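Local structure of malate dehydrogenase (3FI9) at residues A[5-16]-A[32-41]; A[17-25]-A[234-242]. The protein probably catalyses the reversible, NAD-dependent oxidation of malate to oxaloacetate. All blocks are in the same frame, centred on the assembly; numbering follows the deposited sequence.

Interaction 1 (A[5-16]-A[32-41]); sequences YLTEEKLTIVGA and RLTPNLCLYD
Tyr5 lays its ring between Pro35 and Arg32. Pro35 CD sits over one face, 4.0 Å from the centroid of the Tyr5 ring, and the CB of Arg32 lies over the opposite face. Bent at chi3 (72°), the Arg32 chain also brings its guanidinium back to the ring in an off-centre cation-pi contact, the two planes 40° apart. Tyr5 OH and Arg32 NH1 both reach the carbonyl O of Glu60, which ties both groups to the same acceptor, and Arg32 NE bonds to Leu3 O.

Further along, side chains satisfy the backbone where the two segments are not yet paired as strands. Thr34 OG1 donates to Glu9 O at 2.7 Å from above the carbonyl plane, and accepts from Asn36 N in an ST turn. Asn36 ND2 gives a fairly straight bond to Glu8 O (2.8 Å), while a water links the same amide nitrogen to Glu8 OE1.

From Leu11 onward the strands 10-14 and 37-40 run parallel, with Cys38 N bonding to Leu11 O at 2.7 Å. Leu11, Ile13, Leu37 and Leu39 share one face, which helix 19-30 covers; their branched apolar chains suit this buried layer, and Leu11 CG meets Leu37 CD1 at 3.8 Å. On the other face Val14 CG1 touches the edge of the Tyr40 ring at 3.7 Å, and Thr12 OG1 turns to Ala73 O.

At the C-terminal ends, Tyr40 O accepts from both Gly15 N and Ala16 N. Gly15 has positive phi (92°), where a side chain would strike the preceding carbonyl. Asp41 OD1 accepts from Phe43 N. This is the first beta-alpha-beta unit of a Rossmann fold, its glycine-rich turn and the acidic residue just after the second strand being predicted NAD(+)-binding elements.

Interaction 2 (A[17-25]-A[234-242]); sequences AGMIGSNMA and RSSFQSPSY
Helix 19-30, the helix of the Rossmann fold that follows the glycine-rich turn, here packs against the start of helix 238-251, which belongs to the C-terminal half of the chain. The axes of the short segments 19-25 and 238-242 approach to 8.3 Å and are inclined at 47°. Bent at chi2 and chi3, the flexible Met19 chain folds back to lay CE on one face of Phe237 in a CH-pi contact, 3.7 Å from the ring centroid. Met19 SD stands farther above the same ring, 5.2 Å from its centroid, a Met-aromatic contact. Met19 of the second subunit packs on Phe237 too, placing this cluster at the dimer interface. Ile20 suits the neighbouring apolar position, its CG1 lying 3.6 Å from Phe237 CB while CD1 extends to the ring of Pro240. Deeper in, small Ser241 lets the helices approach. Asn23 ND2 donates to Gln26 OE1 of the second subunit, leaving the amide oxygen to face Ser241. Asn23 CG stands anti to the backbone N (chi1 -173°), carrying the amide across to segment 234-242, where OD1 accepts from Ser241 OG at 2.7 Å, in the carbonyl plane and on a lone pair.

In the fold
Interactions 1 and 2, their centres 15 Å apart, meet at the turn between strand 10-14 and helix 19-30. Residues 15-21 of the predicted NAD(+) site are divided between them: Gly15 and Ala16 belong to the first, Ala17 to Gly21 to the second. Asp41, also predicted to bind NAD(+), joins the two through a probable hydrogen bond from Ala17 N to its OD2 at 2.9 Å. Behind this turn Leu39 CD2 packs on Ala25 CB at 3.8 Å, seating the helix on the sheet, while another side of the helix meets segment 234-242. There Ser236 lies about 4 Å from Arg157 (side chain to side chain), a predicted substrate-binding residue, consistent with interaction 2 bordering both predicted sites.

Interaction 1 (A[5-16]-A[32-41])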
ATOM      1  N   TYR A   5       2.444 -17.896  -5.987  1.00 19.21           N
ATOM      2  CA  TYR A   5       1.676 -17.649  -4.758  1.00 19.04           C
ATOM      3  C   TYR A   5       2.146 -18.594  -3.683  1.00 19.04           C
ATOM      4  O   TYR A   5       2.489 -19.763  -3.965  1.00 17.81           O
ATOM      5  CB  TYR A   5       0.186 -17.871  -5.025  1.00 17.84           C
ATOM      6  CG  TYR A   5      -0.484 -16.701  -5.701  1.00 19.04           C
ATOM      7  CD1 TYR A   5      -0.955 -15.619  -4.935  1.00 15.92           C
ATOM      8  CD2 TYR A   5      -0.647 -16.658  -7.080  1.00 16.92           C
ATOM      9  CE1 TYR A   5      -1.567 -14.526  -5.531  1.00 14.99           C
ATOM     10  CE2 TYR A   5      -1.265 -15.556  -7.707  1.00 21.12           C
ATOM     11  CZ  TYR A   5      -1.723 -14.489  -6.920  1.00 18.14           C
ATOM     12  OH  TYR A   5      -2.332 -13.387  -7.487  1.00 18.20           O
ATOM     13  N   LEU A   6       2.134 -18.127  -2.440  1.00 19.07           N
ATOM     14  CA  LEU A   6       2.676 -18.949  -1.335  1.00 19.97           C
ATOM     15  C   LEU A   6       1.770 -20.139  -1.034  1.00 19.53           C
ATOM     16  O   LEU A   6       2.234 -21.206  -0.641  1.00 20.40           O
ATOM     17  CB  LEU A   6       2.806 -18.087  -0.076  1.00 19.26           C
ATOM     18  CG  LEU A   6       3.443 -18.624   1.204  1.00 21.54           C
ATOM     19  CD1 LEU A   6       4.856 -19.134   0.951  1.00 22.83           C
ATOM     20  CD2 LEU A   6       3.443 -17.418   2.237  1.00 16.92           C
ATOM     21  N   THR A   7       0.476 -19.954  -1.172  1.00 19.98           N
ATOM     22  CA  THR A   7      -0.430 -21.034  -0.924  1.00 21.01           C
ATOM     23  C   THR A   7      -1.679 -20.804  -1.769  1.00 21.60           C
ATOM     24  O   THR A   7      -1.844 -19.717  -2.324  1.00 21.88           O
ATOM     25  CB  THR A   7      -0.766 -21.131   0.604  1.00 22.37           C
ATOM     26  OG1 THR A   7      -1.638 -22.228   0.835  1.00 23.70           O
ATOM     27  CG2 THR A   7      -1.471 -19.861   1.116  1.00 19.67           C
ATOM     28  N   GLU A   8      -2.544 -21.810  -1.889  1.00 20.27           N
ATOM     29  CA  GLU A   8      -3.871 -21.595  -2.477  1.00 20.96           C
ATOM     30  C   GLU A   8      -4.957 -21.414  -1.401  1.00 19.96           C
ATOM     31  O   GLU A   8      -6.118 -21.124  -1.697  1.00 19.51           O
ATOM     32  CB  GLU A   8      -4.252 -22.788  -3.397  1.00 22.09           C
ATOM     33  CG  GLU A   8      -3.250 -23.075  -4.502  1.00 24.58           C
ATOM     34  CD  GLU A   8      -3.193 -21.972  -5.536  1.00 25.70           C
ATOM     35  OE1 GLU A   8      -4.238 -21.693  -6.136  1.00 26.74           O
ATOM     36  OE2 GLU A   8      -2.099 -21.417  -5.765  1.00 27.23           O
ATOM     37  N   GLU A   9      -4.604 -21.606  -0.134  1.00 19.49           N
ATOM     38  CA  GLU A   9      -5.619 -21.496   0.920  1.00 19.74           C
ATOM     39  C   GLU A   9      -6.159 -20.062   1.072  1.00 19.66           C
ATOM     40  O   GLU A   9      -5.467 -19.112   0.759  1.00 19.63           O
ATOM     41  CB  GLU A   9      -5.089 -22.101   2.233  1.00 20.45           C
ATOM     42  CG  GLU A   9      -4.734 -23.582   1.963  1.00 24.43           C
ATOM     43  CD  GLU A   9      -4.562 -24.449   3.176  1.00 31.44           C
ATOM     44  OE1 GLU A   9      -5.279 -25.481   3.275  1.00 36.14           O
ATOM     45  OE2 GLU A   9      -3.691 -24.145   4.002  1.00 33.31           O
ATOM     46  N   LYS A  10      -7.392 -19.934   1.550  1.00 18.02           N
ATOM     47  CA  LYS A  10      -8.090 -18.640   1.611  1.00 17.64           C
ATOM     48  C   LYS A  10      -7.589 -17.806   2.791  1.00 18.57           C
ATOM     49  O   LYS A  10      -7.427 -18.313   3.925  1.00 18.44           O
ATOM     50  CB  LYS A  10      -9.600 -18.867   1.635  1.00 16.52           C
ATOM     51  CG  LYS A  10     -10.475 -17.672   1.994  1.00 19.46           C
ATOM     52  CD  LYS A  10     -11.950 -17.982   1.660  1.00 19.86           C
ATOM     53  CE  LYS A  10     -12.869 -16.894   2.184  1.00 23.63           C
ATOM     54  NZ  LYS A  10     -14.295 -17.192   1.944  1.00 22.12           N
ATOM     55  N   LEU A  11      -7.269 -16.554   2.464  1.00 17.58           N
ATOM     56  CA  LEU A  11      -6.961 -15.523   3.422  1.00 17.95           C
ATOM     57  C   LEU A  11      -8.116 -14.523   3.442  1.00 17.27           C
ATOM     58  O   LEU A  11      -8.509 -13.910   2.411  1.00 17.01           O
ATOM     59  CB  LEU A  11      -5.617 -14.827   3.071  1.00 17.36           C
ATOM     60  CG  LEU A  11      -5.328 -13.449   3.730  1.00 18.88           C
ATOM     61  CD1 LEU A  11      -5.371 -13.531   5.276  1.00 16.60           C
ATOM     62  CD2 LEU A  11      -3.936 -12.874   3.270  1.00 13.86           C
ATOM     63  N   THR A  12      -8.679 -14.358   4.627  1.00 16.75           N
ATOM     64  CA  THR A  12      -9.713 -13.363   4.819  1.00 15.66           C
ATOM     65  C   THR A  12      -9.293 -12.168   5.677  1.00 16.18           C
ATOM     66  O   THR A  12      -8.866 -12.305   6.839  1.00 16.30           O
ATOM     67  CB  THR A  12     -10.936 -14.008   5.439  1.00 16.73           C
ATOM     68  OG1 THR A  12     -11.455 -14.970   4.514  1.00 16.59           O
ATOM     69  CG2 THR A  12     -12.009 -12.957   5.753  1.00 15.97           C
ATOM     70  N   ILE A  13      -9.495 -10.988   5.122  1.00 16.07           N
ATOM     71  CA  ILE A  13      -9.231  -9.740   5.852  1.00 16.56           C
ATOM     72  C   ILE A  13     -10.515  -9.262   6.429  1.00 16.58           C
ATOM     73  O   ILE A  13     -11.450  -9.013   5.685  1.00 17.11           O
ATOM     74  CB  ILE A  13      -8.709  -8.644   4.909  1.00 15.74           C
ATOM     75  CG1 ILE A  13      -7.410  -9.078   4.244  1.00 18.31           C
ATOM     76  CG2 ILE A  13      -8.494  -7.288   5.682  1.00 17.31           C
ATOM     77  CD1 ILE A  13      -6.400  -9.683   5.134  1.00 20.19           C
ATOM     78  N   VAL A  14     -10.589  -9.132   7.756  1.00 16.28           N
ATOM     79  CA  VAL A  14     -11.768  -8.550   8.364  1.00 16.75           C
ATOM     80  C   VAL A  14     -11.529  -7.059   8.618  1.00 16.48           C
ATOM     81  O   VAL A  14     -10.479  -6.691   9.100  1.00 16.04           O
ATOM     82  CB  VAL A  14     -12.136  -9.294   9.690  1.00 17.25           C
ATOM     83  CG1 VAL A  14     -13.253  -8.581  10.413  1.00 16.82           C
ATOM     84  CG2 VAL A  14     -12.557 -10.689   9.385  1.00 17.95           C
ATOM     85  N   GLY A  15     -12.482  -6.206   8.262  1.00 14.64           N
ATOM     86  CA  GLY A  15     -12.287  -4.780   8.435  1.00 17.17           C
ATOM     87  C   GLY A  15     -11.694  -4.171   7.184  1.00 16.50           C
ATOM     88  O   GLY A  15     -11.034  -3.149   7.252  1.00 17.04           O
ATOM     89  N   ALA A  16     -11.930  -4.827   6.048  1.00 16.88           N
ATOM     90  CA  ALA A  16     -11.282  -4.478   4.768  1.00 17.41           C
ATOM     91  C   ALA A  16     -11.711  -3.134   4.148  1.00 18.05           C
ATOM     92  O   ALA A  16     -11.024  -2.618   3.259  1.00 16.25           O
ATOM     93  CB  ALA A  16     -11.527  -5.626   3.733  1.00 16.58           C
ATOM     94  N   ARG A  32       1.715 -11.784  -2.973  1.00 14.18           N
ATOM     95  CA  ARG A  32       1.257 -13.032  -3.572  1.00 14.08           C
ATOM     96  C   ARG A  32       1.156 -14.138  -2.539  1.00 14.60           C
ATOM     97  O   ARG A  32       1.713 -15.227  -2.718  1.00 14.60           O
ATOM     98  CB  ARG A  32       2.153 -13.426  -4.782  1.00 15.22           C
ATOM     99  CG  ARG A  32       2.003 -12.377  -5.909  1.00 16.62           C
ATOM    100  CD  ARG A  32       3.014 -12.614  -7.079  1.00 18.72           C
ATOM    101  NE  ARG A  32       2.654 -13.789  -7.882  1.00 21.09           N
ATOM    102  CZ  ARG A  32       1.655 -13.821  -8.753  1.00 23.70           C
ATOM    103  NH1 ARG A  32       0.893 -12.753  -8.915  1.00 24.05           N
ATOM    104  NH2 ARG A  32       1.421 -14.911  -9.478  1.00 23.33           N
ATOM    105  N   LEU A  33       0.422 -13.854  -1.456  1.00 14.97           N
ATOM    106  CA  LEU A  33       0.271 -14.843  -0.388  1.00 14.60           C
ATOM    107  C   LEU A  33      -0.650 -15.957  -0.878  1.00 13.98           C
ATOM    108  O   LEU A  33      -0.306 -17.142  -0.759  1.00 15.28           O
ATOM    109  CB  LEU A  33      -0.289 -14.208   0.880  1.00 11.90           C
ATOM    110  CG  LEU A  33       0.553 -13.021   1.385  1.00 13.80           C
ATOM    111  CD1 LEU A  33      -0.072 -12.401   2.691  1.00 13.81           C
ATOM    112  CD2 LEU A  33       1.999 -13.480   1.610  1.00 10.66           C
ATOM    113  N   THR A  34      -1.796 -15.566  -1.419  1.00 15.84           N
ATOM    114  CA  THR A  34      -2.770 -16.520  -2.006  1.00 15.97           C
ATOM    115  C   THR A  34      -3.601 -15.792  -3.069  1.00 17.34           C
ATOM    116  O   THR A  34      -3.984 -14.616  -2.890  1.00 16.11           O
ATOM    117  CB  THR A  34      -3.735 -17.058  -0.912  1.00 16.10           C
ATOM    118  OG1 THR A  34      -4.801 -17.829  -1.486  1.00 18.24           O
ATOM    119  CG2 THR A  34      -4.348 -15.929  -0.154  1.00 16.19           C
ATOM    120  N   PRO A  35      -4.015 -16.513  -4.112  1.00 16.65           N
ATOM    121  CA  PRO A  35      -4.959 -15.913  -5.047  1.00 17.04           C
ATOM    122  C   PRO A  35      -6.354 -15.761  -4.426  1.00 17.25           C
ATOM    123  O   PRO A  35      -7.158 -14.908  -4.852  1.00 18.80           O
ATOM    124  CB  PRO A  35      -4.990 -16.909  -6.227  1.00 17.94           C
ATOM    125  CG  PRO A  35      -4.310 -18.201  -5.705  1.00 18.61           C
ATOM    126  CD  PRO A  35      -3.671 -17.936  -4.398  1.00 17.91           C
ATOM    127  N   ASN A  36      -6.631 -16.556  -3.391  1.00 16.20           N
ATOM    128  CA  ASN A  36      -7.962 -16.556  -2.801  1.00 17.23           C
ATOM    129  C   ASN A  36      -7.997 -15.593  -1.625  1.00 16.58           C
ATOM    130  O   ASN A  36      -7.915 -15.968  -0.455  1.00 17.49           O
ATOM    131  CB  ASN A  36      -8.347 -17.990  -2.454  1.00 17.18           C
ATOM    132  CG  ASN A  36      -8.395 -18.849  -3.725  1.00 18.93           C
ATOM    133  OD1 ASN A  36      -9.139 -18.519  -4.649  1.00 18.40           O
ATOM    134  ND2 ASN A  36      -7.541 -19.876  -3.814  1.00 21.94           N
ATOM    135  N   LEU A  37      -8.053 -14.323  -1.974  1.00 17.12           N
ATOM    136  CA  LEU A  37      -8.042 -13.258  -0.974  1.00 16.29           C
ATOM    137  C   LEU A  37      -9.462 -12.754  -0.833  1.00 15.26           C
ATOM    138  O   LEU A  37     -10.089 -12.342  -1.807  1.00 15.60           O
ATOM    139  CB  LEU A  37      -7.113 -12.139  -1.467  1.00 16.47           C
ATOM    140  CG  LEU A  37      -7.023 -10.910  -0.576  1.00 15.85           C
ATOM    141  CD1 LEU A  37      -6.361 -11.329   0.690  1.00 15.57           C
ATOM    142  CD2 LEU A  37      -6.246  -9.739  -1.296  1.00 13.08           C
ATOM    143  N   CYS A  38      -9.994 -12.810   0.388  1.00 15.68           N
ATOM    144  CA  CYS A  38     -11.383 -12.454   0.630  1.00 16.37           C
ATOM    145  C   CYS A  38     -11.491 -11.268   1.579  1.00 15.92           C
ATOM    146  O   CYS A  38     -10.862 -11.262   2.655  1.00 14.84           O
ATOM    147  CB  CYS A  38     -12.134 -13.678   1.170  1.00 17.47           C
ATOM    148  SG  CYS A  38     -13.823 -13.357   1.674  1.00 21.69           S
ATOM    149  N   LEU A  39     -12.252 -10.256   1.158  1.00 15.00           N
ATOM    150  CA  LEU A  39     -12.373  -9.013   1.907  1.00 15.47           C
ATOM    151  C   LEU A  39     -13.744  -8.950   2.565  1.00 17.22           C
ATOM    152  O   LEU A  39     -14.795  -9.047   1.874  1.00 17.18           O
ATOM    153  CB  LEU A  39     -12.144  -7.827   0.988  1.00 14.49           C
ATOM    154  CG  LEU A  39     -10.859  -7.807   0.147  1.00 17.52           C
ATOM    155  CD1 LEU A  39     -10.747  -6.405  -0.465  1.00 18.25           C
ATOM    156  CD2 LEU A  39      -9.650  -8.125   1.058  1.00 13.08           C
ATOM    157  N   TYR A  40     -13.757  -8.799   3.899  1.00 17.18           N
ATOM    158  CA  TYR A  40     -15.032  -8.747   4.620  1.00 17.44           C
ATOM    159  C   TYR A  40     -15.158  -7.406   5.364  1.00 17.79           C
ATOM    160  O   TYR A  40     -14.196  -6.963   6.002  1.00 16.99           O
ATOM    161  CB  TYR A  40     -15.184  -9.927   5.609  1.00 17.37           C
ATOM    162  CG  TYR A  40     -16.272  -9.628   6.637  1.00 19.30           C
ATOM    163  CD1 TYR A  40     -17.620  -9.854   6.342  1.00 19.73           C
ATOM    164  CD2 TYR A  40     -15.959  -9.070   7.867  1.00 20.99           C
ATOM    165  CE1 TYR A  40     -18.619  -9.574   7.258  1.00 20.07           C
ATOM    166  CE2 TYR A  40     -16.954  -8.753   8.797  1.00 24.41           C
ATOM    167  CZ  TYR A  40     -18.289  -8.991   8.478  1.00 22.14           C
ATOM    168  OH  TYR A  40     -19.263  -8.670   9.402  1.00 20.84           O
ATOM    169  N   ASP A  41     -16.323  -6.763   5.271  1.00 17.78           N
ATOM    170  CA  ASP A  41     -16.632  -5.625   6.101  1.00 19.05           C
ATOM    171  C   ASP A  41     -18.143  -5.516   6.132  1.00 20.94           C
ATOM    172  O   ASP A  41     -18.808  -5.696   5.085  1.00 21.44           O
ATOM    173  CB  ASP A  41     -16.043  -4.334   5.500  1.00 18.01           C
ATOM    174  CG  ASP A  41     -15.785  -3.258   6.534  1.00 20.99           C
ATOM    175  OD1 ASP A  41     -16.783  -2.653   6.964  1.00 21.25           O
ATOM    176  OD2 ASP A  41     -14.589  -2.966   6.898  1.00 22.38           O
TER
HETATM  177  O   HOH W   1      -7.163 -21.507  -5.960  1.00 42.46           O

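Interaction 2 (A[17-25]-A[234-242])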
ATOM      1  N   ALA A  17     -12.843  -2.566   4.592  1.00 18.24           N
ATOM      2  CA  ALA A  17     -13.303  -1.315   3.980  1.00 19.35           C
ATOM      3  C   ALA A  17     -12.519  -0.099   4.460  1.00 19.16           C
ATOM      4  O   ALA A  17     -12.519   0.933   3.801  1.00 19.64           O
ATOM      5  CB  ALA A  17     -14.817  -1.094   4.201  1.00 19.32           C
ATOM      6  N   GLY A  18     -11.887  -0.229   5.628  1.00 18.99           N
ATOM      7  CA  GLY A  18     -11.092   0.834   6.224  1.00 18.52           C
ATOM      8  C   GLY A  18      -9.721   1.122   5.607  1.00 18.45           C
ATOM      9  O   GLY A  18      -9.234   0.411   4.705  1.00 17.89           O
ATOM     10  N   MET A  19      -9.110   2.198   6.092  1.00 17.85           N
ATOM     11  CA  MET A  19      -7.804   2.618   5.628  1.00 17.72           C
ATOM     12  C   MET A  19      -6.746   1.558   5.914  1.00 17.24           C
ATOM     13  O   MET A  19      -5.934   1.212   5.040  1.00 15.71           O
ATOM     14  CB  MET A  19      -7.448   3.986   6.235  1.00 18.43           C
ATOM     15  CG  MET A  19      -8.362   5.151   5.685  1.00 20.99           C
ATOM     16  SD  MET A  19      -8.172   5.436   3.894  1.00 21.94           S
ATOM     17  CE  MET A  19      -6.434   5.717   3.799  1.00 26.14           C
ATOM     18  N   ILE A  20      -6.764   1.003   7.119  1.00 15.80           N
ATOM     19  CA  ILE A  20      -5.911  -0.154   7.382  1.00 15.09           C
ATOM     20  C   ILE A  20      -6.227  -1.438   6.544  1.00 16.21           C
ATOM     21  O   ILE A  20      -5.332  -2.029   5.889  1.00 13.82           O
ATOM     22  CB  ILE A  20      -5.936  -0.525   8.867  1.00 14.82           C
ATOM     23  CG1 ILE A  20      -5.372   0.614   9.720  1.00 15.62           C
ATOM     24  CG2 ILE A  20      -5.138  -1.790   9.072  1.00 14.47           C
ATOM     25  CD1 ILE A  20      -5.566   0.371  11.213  1.00 22.00           C
ATOM     26  N   GLY A  21      -7.479  -1.886   6.592  1.00 15.68           N
ATOM     27  CA  GLY A  21      -7.851  -3.135   5.864  1.00 15.66           C
ATOM     28  C   GLY A  21      -7.632  -3.028   4.358  1.00 14.92           C
ATOM     29  O   GLY A  21      -7.245  -4.000   3.694  1.00 15.74           O
ATOM     30  N   SER A  22      -7.916  -1.867   3.790  1.00 15.20           N
ATOM     31  CA  SER A  22      -7.733  -1.710   2.331  1.00 15.13           C
ATOM     32  C   SER A  22      -6.221  -1.823   1.963  1.00 14.08           C
ATOM     33  O   SER A  22      -5.813  -2.420   0.925  1.00 14.51           O
ATOM     34  CB  SER A  22      -8.391  -0.416   1.828  1.00 14.08           C
ATOM     35  OG  SER A  22      -7.728   0.782   2.265  1.00 16.48           O
ATOM     36  N   ASN A  23      -5.386  -1.225   2.804  1.00 14.34           N
ATOM     37  CA  ASN A  23      -3.939  -1.300   2.608  1.00 13.40           C
ATOM     38  C   ASN A  23      -3.498  -2.733   2.793  1.00 13.88           C
ATOM     39  O   ASN A  23      -2.643  -3.202   2.078  1.00 13.74           O
ATOM     40  CB  ASN A  23      -3.198  -0.324   3.534  1.00 13.61           C
ATOM     41  CG  ASN A  23      -1.681  -0.248   3.228  1.00 12.53           C
ATOM     42  OD1 ASN A  23      -0.930  -1.131   3.594  1.00 15.17           O
ATOM     43  ND2 ASN A  23      -1.246   0.845   2.612  1.00 13.83           N
ATOM     44  N   MET A  24      -4.128  -3.466   3.713  1.00 13.36           N
ATOM     45  CA  MET A  24      -3.782  -4.870   3.902  1.00 13.21           C
ATOM     46  C   MET A  24      -4.092  -5.675   2.651  1.00 14.53           C
ATOM     47  O   MET A  24      -3.332  -6.566   2.273  1.00 14.49           O
ATOM     48  CB  MET A  24      -4.539  -5.491   5.090  1.00 12.94           C
ATOM     49  CG  MET A  24      -4.144  -4.966   6.514  1.00 14.57           C
ATOM     50  SD  MET A  24      -5.312  -5.810   7.757  1.00 15.25           S
ATOM     51  CE  MET A  24      -4.382  -5.540   9.250  1.00 26.90           C
ATOM     52  N   ALA A  25      -5.197  -5.344   2.018  1.00 14.49           N
ATOM     53  CA  ALA A  25      -5.597  -6.078   0.843  1.00 13.52           C
ATOM     54  C   ALA A  25      -4.570  -5.898  -0.251  1.00 13.57           C
ATOM     55  O   ALA A  25      -4.213  -6.850  -0.925  1.00 13.26           O
ATOM     56  CB  ALA A  25      -6.993  -5.575   0.329  1.00 13.03           C
ATOM     57  N   ARG A 234      -4.884  11.657  10.665  1.00 27.27           N
ATOM     58  CA  ARG A 234      -5.661  10.443  10.957  1.00 27.20           C
ATOM     59  C   ARG A 234      -4.728   9.444  11.624  1.00 25.44           C
ATOM     60  O   ARG A 234      -3.531   9.663  11.639  1.00 25.43           O
ATOM     61  CB  ARG A 234      -6.211   9.815   9.673  1.00 27.79           C
ATOM     62  CG  ARG A 234      -5.228   9.869   8.529  1.00 30.51           C
ATOM     63  CD  ARG A 234      -5.604   8.925   7.400  1.00 35.45           C
ATOM     64  NE  ARG A 234      -6.999   9.076   7.014  1.00 41.91           N
ATOM     65  CZ  ARG A 234      -7.480  10.081   6.285  1.00 41.24           C
ATOM     66  NH1 ARG A 234      -6.677  11.026   5.832  1.00 42.86           N
ATOM     67  NH2 ARG A 234      -8.767  10.119   5.995  1.00 41.99           N
ATOM     68  N   SER A 235      -5.265   8.379  12.192  1.00 24.02           N
ATOM     69  CA  SER A 235      -4.428   7.317  12.789  1.00 24.39           C
ATOM     70  C   SER A 235      -3.558   6.629  11.742  1.00 22.88           C
ATOM     71  O   SER A 235      -3.908   6.606  10.560  1.00 21.90           O
ATOM     72  CB  SER A 235      -5.297   6.262  13.470  1.00 25.21           C
ATOM     73  OG  SER A 235      -6.309   6.873  14.253  1.00 29.75           O
ATOM     74  N   SER A 236      -2.429   6.065  12.180  1.00 21.91           N
ATOM     75  CA  SER A 236      -1.569   5.287  11.291  1.00 21.40           C
ATOM     76  C   SER A 236      -2.366   4.179  10.584  1.00 19.44           C
ATOM     77  O   SER A 236      -3.250   3.564  11.171  1.00 19.62           O
ATOM     78  CB  SER A 236      -0.439   4.652  12.106  1.00 20.96           C
ATOM     79  OG  SER A 236      -1.020   3.753  13.025  1.00 27.06           O
ATOM     80  N   PHE A 237      -2.073   3.926   9.320  1.00 18.96           N
ATOM     81  CA  PHE A 237      -2.766   2.830   8.630  1.00 17.36           C
ATOM     82  C   PHE A 237      -1.830   2.031   7.748  1.00 17.54           C
ATOM     83  O   PHE A 237      -2.022   0.805   7.535  1.00 17.82           O
ATOM     84  CB  PHE A 237      -3.983   3.348   7.862  1.00 17.75           C
ATOM     85  CG  PHE A 237      -3.650   4.379   6.819  1.00 18.17           C
ATOM     86  CD1 PHE A 237      -3.529   4.009   5.488  1.00 19.54           C
ATOM     87  CD2 PHE A 237      -3.497   5.702   7.168  1.00 17.67           C
ATOM     88  CE1 PHE A 237      -3.232   4.971   4.501  1.00 17.54           C
ATOM     89  CE2 PHE A 237      -3.198   6.658   6.202  1.00 19.23           C
ATOM     90  CZ  PHE A 237      -3.067   6.290   4.868  1.00 18.09           C
ATOM     91  N   GLN A 238      -0.777   2.672   7.272  1.00 15.82           N
ATOM     92  CA  GLN A 238       0.123   1.930   6.415  1.00 16.08           C
ATOM     93  C   GLN A 238       1.055   1.029   7.236  1.00 15.64           C
ATOM     94  O   GLN A 238       1.268  -0.167   6.870  1.00 15.49           O
ATOM     95  CB  GLN A 238       0.920   2.855   5.521  1.00 15.30           C
ATOM     96  CG  GLN A 238       0.064   3.679   4.565  1.00 16.51           C
ATOM     97  CD  GLN A 238       0.945   4.610   3.696  1.00 20.02           C
ATOM     98  OE1 GLN A 238       0.914   5.860   3.859  1.00 19.37           O
ATOM     99  NE2 GLN A 238       1.772   4.005   2.810  1.00 18.58           N
ATOM    100  N   SER A 239       1.609   1.537   8.346  1.00 13.87           N
ATOM    101  CA  SER A 239       2.513   0.648   9.098  1.00 14.73           C
ATOM    102  C   SER A 239       1.822  -0.542   9.804  1.00 14.47           C
ATOM    103  O   SER A 239       2.315  -1.658   9.715  1.00 14.93           O
ATOM    104  CB  SER A 239       3.512   1.402  10.010  1.00 14.94           C
ATOM    105  OG  SER A 239       2.827   2.316  10.906  1.00 14.72           O
ATOM    106  N   PRO A 240       0.673  -0.311  10.488  1.00 15.10           N
ATOM    107  CA  PRO A 240       0.021  -1.446  11.096  1.00 15.09           C
ATOM    108  C   PRO A 240      -0.388  -2.453  10.042  1.00 15.81           C
ATOM    109  O   PRO A 240      -0.382  -3.629  10.312  1.00 16.20           O
ATOM    110  CB  PRO A 240      -1.243  -0.865  11.752  1.00 15.78           C
ATOM    111  CG  PRO A 240      -1.411   0.499  11.188  1.00 15.78           C
ATOM    112  CD  PRO A 240      -0.077   0.958  10.688  1.00 13.50           C
ATOM    113  N   SER A 241      -0.756  -1.974   8.867  1.00 15.06           N
ATOM    114  CA  SER A 241      -1.175  -2.854   7.781  1.00 16.26           C
ATOM    115  C   SER A 241      -0.012  -3.699   7.315  1.00 16.26           C
ATOM    116  O   SER A 241      -0.056  -4.943   7.326  1.00 16.87           O
ATOM    117  CB  SER A 241      -1.688  -2.029   6.600  1.00 15.34           C
ATOM    118  OG  SER A 241      -1.701  -2.872   5.448  1.00 19.25           O
ATOM    119  N   TYR A 242       1.055  -3.030   6.886  1.00 15.89           N
ATOM    120  CA  TYR A 242       2.184  -3.753   6.331  1.00 15.71           C
ATOM    121  C   TYR A 242       2.744  -4.787   7.345  1.00 15.66           C
ATOM    122  O   TYR A 242       2.993  -5.939   7.005  1.00 12.05           O
ATOM    123  CB  TYR A 242       3.297  -2.776   5.917  1.00 15.58           C
ATOM    124  CG  TYR A 242       4.495  -3.497   5.412  1.00 18.95           C
ATOM    125  CD1 TYR A 242       4.517  -4.045   4.127  1.00 17.44           C
ATOM    126  CD2 TYR A 242       5.629  -3.597   6.194  1.00 18.83           C
ATOM    127  CE1 TYR A 242       5.667  -4.727   3.654  1.00 17.64           C
ATOM    128  CE2 TYR A 242       6.728  -4.276   5.743  1.00 20.06           C
ATOM    129  CZ  TYR A 242       6.737  -4.844   4.494  1.00 18.05           C
ATOM    130  OH  TYR A 242       7.899  -5.469   4.094  1.00 23.89           O
TER